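Local coordinates for protein ATP-dependent Clp endopeptidase (Clostridium difficile, PDB 3FES) that probably serves as the amino-terminal domain of a ClpC-type ATP-dependent chaperone, the part that in this family helps recruit substrates and adaptors for unfolding and degradation, at residues Leu37-Ala48 with Thr107-Ile115; Val55-Ile66 with Ile125-Thr135. All coordinates share one frame; numbering follows the deposited sequence. Where two conformers were deposited one is given.

Contact 1: residues Leu37-Ala48 with Thr107-Ile115; sequences LLGLLREEEGIA and TEHILLAII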
# COMPACT_ATOMS: atom_id res chain seq x y z
N LEU A 37 1.14 0.41 2.10
CA LEU A 37 0.91 1.82 1.78
C LEU A 37 2.21 2.63 1.64
O LEU A 37 2.38 3.44 0.68
CB LEU A 37 -0.00 2.44 2.87
CG LEU A 37 -0.51 3.85 2.54
CD1 LEU A 37 -1.59 3.82 1.48
CD2 LEU A 37 -1.11 4.44 3.80
N LEU A 38 3.15 2.40 2.56
CA LEU A 38 4.44 3.08 2.50
C LEU A 38 5.23 2.59 1.29
O LEU A 38 5.89 3.38 0.61
CB LEU A 38 5.24 2.81 3.78
CG LEU A 38 6.66 3.40 3.89
CD1 LEU A 38 6.70 4.92 3.60
CD2 LEU A 38 7.22 3.07 5.26
N GLY A 39 5.12 1.29 1.01
CA GLY A 39 5.77 0.74 -0.20
C GLY A 39 5.26 1.39 -1.50
O GLY A 39 6.06 1.66 -2.43
N LEU A 40 3.95 1.59 -1.58
CA LEU A 40 3.32 2.27 -2.73
C LEU A 40 3.84 3.69 -2.89
O LEU A 40 4.10 4.12 -4.01
CB LEU A 40 1.78 2.27 -2.63
CG LEU A 40 1.08 0.86 -2.70
CD1 LEU A 40 -0.37 1.00 -2.18
CD2 LEU A 40 1.17 0.33 -4.17
N LEU A 41 3.97 4.41 -1.77
CA LEU A 41 4.50 5.79 -1.81
C LEU A 41 5.95 5.80 -2.26
O LEU A 41 6.34 6.56 -3.17
CB LEU A 41 4.33 6.49 -0.46
CG LEU A 41 4.67 8.00 -0.52
CD1 LEU A 41 4.10 8.74 -1.75
CD2 LEU A 41 4.15 8.68 0.70
N ARG A 42 6.75 4.95 -1.64
CA ARG A 42 8.18 4.88 -1.94
C ARG A 42 8.45 4.49 -3.39
O ARG A 42 9.49 4.85 -3.95
CB ARG A 42 8.87 3.91 -0.98
CG ARG A 42 9.02 4.46 0.44
CD ARG A 42 9.75 3.47 1.34
NE ARG A 42 11.14 3.34 0.91
CZ ARG A 42 11.88 2.25 1.04
NH1 ARG A 42 11.37 1.13 1.60
NH2 ARG A 42 13.14 2.29 0.59
N GLU A 43 7.51 3.75 -4.00
CA GLU A 43 7.70 3.29 -5.38
C GLU A 43 7.76 4.48 -6.36
O GLU A 43 8.41 4.38 -7.41
CB GLU A 43 6.69 2.21 -5.78
CG GLU A 43 6.89 1.64 -7.21
CD GLU A 43 6.26 2.52 -8.30
OE1 GLU A 43 5.23 3.17 -8.03
OE2 GLU A 43 6.79 2.53 -9.44
N GLU A 44 7.14 5.60 -5.99
CA GLU A 44 7.30 6.91 -6.64
C GLU A 44 6.60 7.11 -8.00
O GLU A 44 5.94 8.13 -8.20
CB GLU A 44 8.77 7.34 -6.76
CG GLU A 44 9.39 7.83 -5.46
CD GLU A 44 10.79 8.42 -5.63
OE1 GLU A 44 11.60 8.29 -4.70
OE2 GLU A 44 11.07 9.03 -6.69
N GLU A 45 6.76 6.16 -8.91
CA GLU A 45 6.32 6.32 -10.31
C GLU A 45 4.84 5.99 -10.59
O GLU A 45 4.24 6.54 -11.51
CB GLU A 45 7.18 5.44 -11.20
CG GLU A 45 8.64 5.78 -11.15
CD GLU A 45 9.44 5.01 -12.18
OE1 GLU A 45 9.03 3.88 -12.56
OE2 GLU A 45 10.47 5.53 -12.62
N GLY A 46 4.26 5.06 -9.82
CA GLY A 46 2.94 4.55 -10.16
C GLY A 46 1.81 5.47 -9.73
O GLY A 46 2.01 6.45 -8.98
N ILE A 47 0.62 5.15 -10.22
CA ILE A 47 -0.58 5.91 -9.89
C ILE A 47 -0.73 6.07 -8.36
O ILE A 47 -1.07 7.15 -7.86
CB ILE A 47 -1.83 5.24 -10.54
CG1 ILE A 47 -1.81 5.47 -12.06
CG2 ILE A 47 -3.15 5.79 -9.92
CD1 ILE A 47 -2.76 4.57 -12.80
N ALA A 48 -0.50 4.98 -7.62
CA ALA A 48 -0.73 5.02 -6.17
C ALA A 48 0.20 6.06 -5.51
O ALA A 48 -0.25 6.83 -4.66
CB ALA A 48 -0.57 3.62 -5.50
N THR A 107 -0.21 -0.62 -9.25
CA THR A 107 -0.22 0.07 -7.95
C THR A 107 -1.61 0.61 -7.60
O THR A 107 -2.02 0.56 -6.44
CB THR A 107 0.84 1.18 -7.83
OG1 THR A 107 0.55 2.26 -8.71
CG2 THR A 107 2.23 0.62 -8.13
N GLU A 108 -2.35 1.02 -8.62
CA GLU A 108 -3.70 1.59 -8.41
C GLU A 108 -4.67 0.54 -7.84
O GLU A 108 -5.55 0.85 -6.99
CB GLU A 108 -4.23 2.24 -9.72
CG GLU A 108 -4.46 1.28 -10.91
CD GLU A 108 -3.22 1.08 -11.75
OE1 GLU A 108 -3.39 0.71 -12.94
OE2 GLU A 108 -2.09 1.34 -11.27
N HIS A 109 -4.53 -0.69 -8.31
CA HIS A 109 -5.37 -1.79 -7.81
C HIS A 109 -5.08 -2.15 -6.36
O HIS A 109 -6.00 -2.42 -5.60
CB HIS A 109 -5.34 -3.03 -8.72
CG HIS A 109 -5.60 -2.71 -10.17
ND1 HIS A 109 -6.86 -2.42 -10.66
CD2 HIS A 109 -4.74 -2.57 -11.20
CE1 HIS A 109 -6.77 -2.15 -11.96
NE2 HIS A 109 -5.50 -2.26 -12.31
N ILE A 110 -3.80 -2.11 -5.98
CA ILE A 110 -3.41 -2.36 -4.59
C ILE A 110 -3.96 -1.25 -3.70
O ILE A 110 -4.51 -1.53 -2.66
CB ILE A 110 -1.90 -2.53 -4.45
CG1 ILE A 110 -1.46 -3.69 -5.36
CG2 ILE A 110 -1.51 -2.78 -2.94
CD1 ILE A 110 0.10 -3.93 -5.36
N LEU A 111 -3.84 0.01 -4.12
CA LEU A 111 -4.37 1.09 -3.28
C LEU A 111 -5.91 1.02 -3.20
O LEU A 111 -6.50 1.24 -2.14
CB LEU A 111 -3.85 2.47 -3.80
CG LEU A 111 -4.29 3.68 -2.92
CD1 LEU A 111 -3.85 3.52 -1.46
CD2 LEU A 111 -3.71 5.01 -3.55
N LEU A 112 -6.57 0.70 -4.32
CA LEU A 112 -8.03 0.48 -4.30
C LEU A 112 -8.43 -0.56 -3.23
O LEU A 112 -9.43 -0.43 -2.50
CB LEU A 112 -8.46 -0.07 -5.65
CG LEU A 112 -9.81 0.21 -6.28
CD1 LEU A 112 -10.32 1.61 -5.98
CD2 LEU A 112 -9.54 0.05 -7.79
N ALA A 113 -7.65 -1.63 -3.21
CA ALA A 113 -7.89 -2.74 -2.29
C ALA A 113 -7.65 -2.37 -0.83
O ALA A 113 -8.43 -2.79 0.04
CB ALA A 113 -6.94 -3.92 -2.71
N ILE A 114 -6.59 -1.59 -0.57
CA ILE A 114 -6.33 -1.08 0.79
C ILE A 114 -7.57 -0.33 1.26
O ILE A 114 -8.12 -0.61 2.33
CB ILE A 114 -5.09 -0.15 0.84
CG1 ILE A 114 -3.80 -1.00 0.72
CG2 ILE A 114 -5.01 0.58 2.21
CD1 ILE A 114 -2.53 -0.13 0.60
N ILE A 115 -8.03 0.60 0.44
CA ILE A 115 -9.22 1.43 0.79
C ILE A 115 -10.49 0.60 0.99
O ILE A 115 -11.23 0.77 2.00
CB ILE A 115 -9.42 2.54 -0.24
CG1 ILE A 115 -8.24 3.51 -0.14
CG2 ILE A 115 -10.79 3.31 -0.03
CD1 ILE A 115 -8.14 4.51 -1.32
O HOH W 1 0.35 2.51 -11.39
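The hydroxyl of T107 is held by two partners, an amide and a water, where two helices of the all-helical Clp N-terminal domain meet. Its OG1 accepts a nearly straight bond from A48 N (3.1 Å, N-H...O angle 172°) and shares a water with I47 N and E108. That water accepts from I47 N and donates to E108 OE2, so it links I47 N to both T107 OG1 and E108 OE2. The first turn of helix 47-55, with G46 as N-cap, thus presents its amide groups to the first residue of helix 107-117. A chi1 of 67° sets OG1 of T107 between the backbone N and the carbonyl carbon, facing these amides, while CG2 turns to the other side and lies 3.9 Å from E43 OE1. The same E43 oxygen takes the amide of G46 on its syn lone pair (2.8 Å), so the carboxylate ties the end of helix 33-43 to the start of the next helix.

Beyond this polar corner the interface is apolar and buried. Helices 37-43 and 107-115 run roughly antiparallel, their axes 10.7 Å apart at an angle of 150°, and pack knobs-into-holes: L40 enters the hole formed by T107, I110, L111 and I114, and T107 in turn sits among L40, E43, I47 and A48. The two methyls of L40 divide the work, CD2 sliding past T107 and CD1 meeting CD1 of I114 tip to tip at 3.7 Å. A15 of helix 10-25 also touches L40. Toward the partly exposed side, I47 crosses the bent chain of E108, whose side chain lies about 4 Å from a bound magnesium ion; CD1 of I47 rests 3.6 Å from E108 OE2.

Contact 2: residues Val55-Ile66 with Ile125-Thr135; sequences VGFTEAYLEGKI and ILNYAGVNDRT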
# COMPACT_ATOMS: atom_id res chain seq x y z
N VAL A 55 -2.52 14.02 -2.47
CA VAL A 55 -3.36 14.32 -1.33
C VAL A 55 -2.52 14.82 -0.15
O VAL A 55 -3.08 15.29 0.84
CB VAL A 55 -4.28 13.13 -0.89
CG1 VAL A 55 -5.02 12.51 -2.09
CG2 VAL A 55 -3.51 12.08 -0.09
N GLY A 56 -1.20 14.68 -0.23
CA GLY A 56 -0.32 15.29 0.78
C GLY A 56 0.66 14.46 1.60
O GLY A 56 1.42 15.02 2.38
N PHE A 57 0.66 13.13 1.45
CA PHE A 57 1.61 12.31 2.21
C PHE A 57 3.03 12.41 1.70
O PHE A 57 3.27 12.54 0.49
CB PHE A 57 1.22 10.85 2.16
CG PHE A 57 -0.09 10.56 2.81
CD1 PHE A 57 -1.21 10.25 2.04
CD2 PHE A 57 -0.22 10.63 4.19
CE1 PHE A 57 -2.42 9.99 2.65
CE2 PHE A 57 -1.44 10.36 4.82
CZ PHE A 57 -2.53 10.07 4.06
N THR A 58 3.97 12.27 2.63
CA THR A 58 5.39 12.08 2.29
C THR A 58 5.82 10.77 2.90
O THR A 58 5.14 10.25 3.79
CB THR A 58 6.28 13.17 2.91
OG1 THR A 58 5.99 13.25 4.31
CG2 THR A 58 6.02 14.53 2.26
N GLU A 59 6.95 10.23 2.45
CA GLU A 59 7.49 9.04 3.10
C GLU A 59 7.77 9.26 4.59
O GLU A 59 7.47 8.39 5.42
CB GLU A 59 8.79 8.62 2.42
CG GLU A 59 8.71 8.48 0.95
CD GLU A 59 10.01 7.95 0.40
OE1 GLU A 59 10.87 7.57 1.23
OE2 GLU A 59 10.16 7.90 -0.85
N ALA A 60 8.36 10.42 4.93
CA ALA A 60 8.69 10.75 6.31
C ALA A 60 7.45 10.79 7.20
O ALA A 60 7.46 10.26 8.30
CB ALA A 60 9.46 12.09 6.40
N TYR A 61 6.36 11.38 6.70
CA TYR A 61 5.12 11.41 7.48
C TYR A 61 4.58 10.01 7.76
O TYR A 61 4.28 9.66 8.91
CB TYR A 61 4.04 12.25 6.80
CG TYR A 61 2.70 12.18 7.49
CD1 TYR A 61 2.36 13.09 8.50
CD2 TYR A 61 1.78 11.19 7.16
CE1 TYR A 61 1.12 13.01 9.15
CE2 TYR A 61 0.53 11.11 7.80
CZ TYR A 61 0.21 12.01 8.79
OH TYR A 61 -1.01 11.93 9.41
N LEU A 62 4.45 9.20 6.72
CA LEU A 62 3.92 7.84 6.88
C LEU A 62 4.73 6.99 7.84
O LEU A 62 4.19 6.34 8.73
CB LEU A 62 3.83 7.14 5.53
CG LEU A 62 2.73 7.55 4.57
CD1 LEU A 62 2.78 6.56 3.38
CD2 LEU A 62 1.36 7.50 5.26
N GLU A 63 6.04 6.97 7.61
CA GLU A 63 6.98 6.33 8.53
C GLU A 63 6.85 6.78 9.97
O GLU A 63 6.80 5.94 10.87
CB GLU A 63 8.40 6.58 8.09
CG GLU A 63 9.00 5.42 7.42
CD GLU A 63 10.47 5.62 7.19
OE1 GLU A 63 11.23 4.66 7.44
OE2 GLU A 63 10.87 6.74 6.76
N GLY A 64 6.79 8.09 10.19
CA GLY A 64 6.61 8.63 11.55
C GLY A 64 5.34 8.12 12.21
O GLY A 64 5.36 7.73 13.38
N LYS A 65 4.24 8.12 11.45
CA LYS A 65 2.95 7.65 11.97
C LYS A 65 2.97 6.16 12.29
O LYS A 65 2.37 5.72 13.28
CB LYS A 65 1.81 7.96 10.99
CG LYS A 65 1.40 9.45 10.90
CD LYS A 65 1.09 10.11 12.26
CE LYS A 65 0.10 9.28 13.10
NZ LYS A 65 -0.13 9.86 14.45
N ILE A 66 3.67 5.40 11.46
CA ILE A 66 3.80 3.97 11.67
C ILE A 66 4.55 3.74 12.97
O ILE A 66 4.09 2.97 13.82
CB ILE A 66 4.51 3.28 10.49
CG1 ILE A 66 3.58 3.26 9.27
CG2 ILE A 66 4.92 1.84 10.86
CD1 ILE A 66 4.31 2.75 7.96
N ILE A 125 -4.33 5.43 9.41
CA ILE A 125 -3.49 6.56 9.05
C ILE A 125 -4.21 7.48 8.06
O ILE A 125 -4.17 8.68 8.22
CB ILE A 125 -2.13 6.09 8.46
CG1 ILE A 125 -1.28 5.39 9.55
CG2 ILE A 125 -1.39 7.30 7.79
CD1 ILE A 125 -0.02 4.68 9.02
N LEU A 126 -4.85 6.91 7.04
CA LEU A 126 -5.63 7.75 6.10
C LEU A 126 -6.74 8.52 6.86
O LEU A 126 -6.96 9.71 6.63
CB LEU A 126 -6.26 6.91 5.00
CG LEU A 126 -5.21 6.22 4.11
CD1 LEU A 126 -5.93 5.21 3.23
CD2 LEU A 126 -4.52 7.26 3.26
N ASN A 127 -7.42 7.81 7.75
CA ASN A 127 -8.50 8.44 8.52
C ASN A 127 -7.99 9.54 9.44
O ASN A 127 -8.62 10.61 9.56
CB ASN A 127 -9.23 7.38 9.35
CG ASN A 127 -10.01 6.41 8.48
OD1 ASN A 127 -10.27 6.68 7.32
ND2 ASN A 127 -10.36 5.25 9.04
N TYR A 128 -6.88 9.26 10.11
CA TYR A 128 -6.26 10.22 11.05
C TYR A 128 -5.90 11.51 10.33
O TYR A 128 -6.15 12.63 10.83
CB TYR A 128 -5.00 9.57 11.69
CG TYR A 128 -4.34 10.44 12.74
CD1 TYR A 128 -4.70 10.34 14.09
CD2 TYR A 128 -3.36 11.38 12.38
CE1 TYR A 128 -4.10 11.15 15.06
CE2 TYR A 128 -2.76 12.20 13.34
CZ TYR A 128 -3.13 12.07 14.67
OH TYR A 128 -2.54 12.87 15.61
N ALA A 129 -5.33 11.35 9.13
CA ALA A 129 -4.98 12.48 8.28
C ALA A 129 -6.21 13.16 7.66
O ALA A 129 -6.08 14.23 7.09
CB ALA A 129 -4.00 12.03 7.15
N GLY A 130 -7.37 12.53 7.74
CA GLY A 130 -8.61 13.11 7.21
C GLY A 130 -8.74 13.03 5.70
O GLY A 130 -9.52 13.77 5.10
N VAL A 131 -7.99 12.13 5.07
CA VAL A 131 -8.00 12.04 3.62
C VAL A 131 -8.42 10.71 3.04
O VAL A 131 -8.06 10.40 1.90
CB VAL A 131 -6.62 12.40 3.02
CG1 VAL A 131 -6.32 13.89 3.26
CG2 VAL A 131 -5.54 11.48 3.55
N ASN A 132 -9.15 9.89 3.80
CA ASN A 132 -9.57 8.59 3.25
C ASN A 132 -10.43 8.80 1.97
O ASN A 132 -10.11 8.28 0.91
CB ASN A 132 -10.30 7.71 4.29
CG ASN A 132 -10.10 6.20 4.03
OD1 ASN A 132 -10.33 5.70 2.93
ND2 ASN A 132 -9.64 5.46 5.06
N ASP A 133 -11.49 9.60 2.06
CA ASP A 133 -12.36 9.72 0.90
C ASP A 133 -11.70 10.54 -0.20
O ASP A 133 -12.04 10.37 -1.36
CB ASP A 133 -13.71 10.37 1.27
CG ASP A 133 -14.66 9.40 1.99
OD1 ASP A 133 -14.48 8.15 1.92
OD2 ASP A 133 -15.62 9.89 2.61
N ARG A 134 -10.82 11.47 0.18
CA ARG A 134 -10.11 12.28 -0.82
C ARG A 134 -9.13 11.41 -1.62
O ARG A 134 -8.98 11.58 -2.84
CB ARG A 134 -9.37 13.42 -0.13
CG ARG A 134 -10.35 14.37 0.56
CD ARG A 134 -9.84 15.78 0.57
NE ARG A 134 -9.88 16.31 -0.78
CZ ARG A 134 -10.89 17.01 -1.26
NH1 ARG A 134 -11.95 17.29 -0.50
NH2 ARG A 134 -10.85 17.44 -2.52
N THR A 135 -8.50 10.47 -0.93
CA THR A 135 -7.58 9.51 -1.58
C THR A 135 -8.36 8.67 -2.57
O THR A 135 -7.92 8.49 -3.70
CB THR A 135 -6.85 8.64 -0.51
OG1 THR A 135 -6.11 9.50 0.36
CG2 THR A 135 -5.90 7.67 -1.15
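This is a partly buried, largely apolar contact without direct hydrogen bonds, at the periphery of the helical Clp N-terminal domain, where the turns that join helix 47-55 to helix 59-70 and helix 120-129 to helix 132-142 meet. Each turn contains a Schellman motif, at G56 and at G130, and helices 59-66 and 125-129 cross steeply, at 109°. The F57 ring lies among L126, A129 and V131. Its CZ lies 3.4 Å from V131 CG2, and its CE1 meets CD2 of L126 at 3.5 Å, while A129 CB approaches CE2. L41 and L52 extend this apolar cluster into the interior.

Alongside, I125 is a knob among Y61, L62, K65 and I66, its two branches parting: CG2 touches L62 CD2, whereas CD1 reaches CG1 of I66. On the V55 side, T135 turns its OG1 back to V131 O (2.6 Å), which also accepts T135 N from the opposite face of its carbonyl plane; the hydroxyl oxygen then packs against V55 CG2.

On the outside of the contact K65 CG lies over a face of the Y61 ring, and bends at chi2 and chi3 then carry the ammonium to Y128. The resulting cation-pi interaction places NZ of K65 3.9 Å from the centroid of the Y128 ring, 23° off its normal, while Y61 OH sits at the edge of that ring, 3.8 Å from Y128 CD2.

The segments of contacts 1 and 2 alternate along the chain, and each contact joins an early part of the chain to one 59 or more residues later. Helix 47-55 begins in contact 1 and leads to the turn used in contact 2; helices 107-117 and 120-129 likewise follow each other. The centres lie about 13 Å apart, contact 1 about 5 Å and contact 2 about 12 Å from the centre of the chain. They touch through L41, whose CD2 packs 3.5 Å from T58 C, and through R42, whose CG lies 3.6 Å from E59 CD. The magnesium ion belongs to the contact 1 side, near E108.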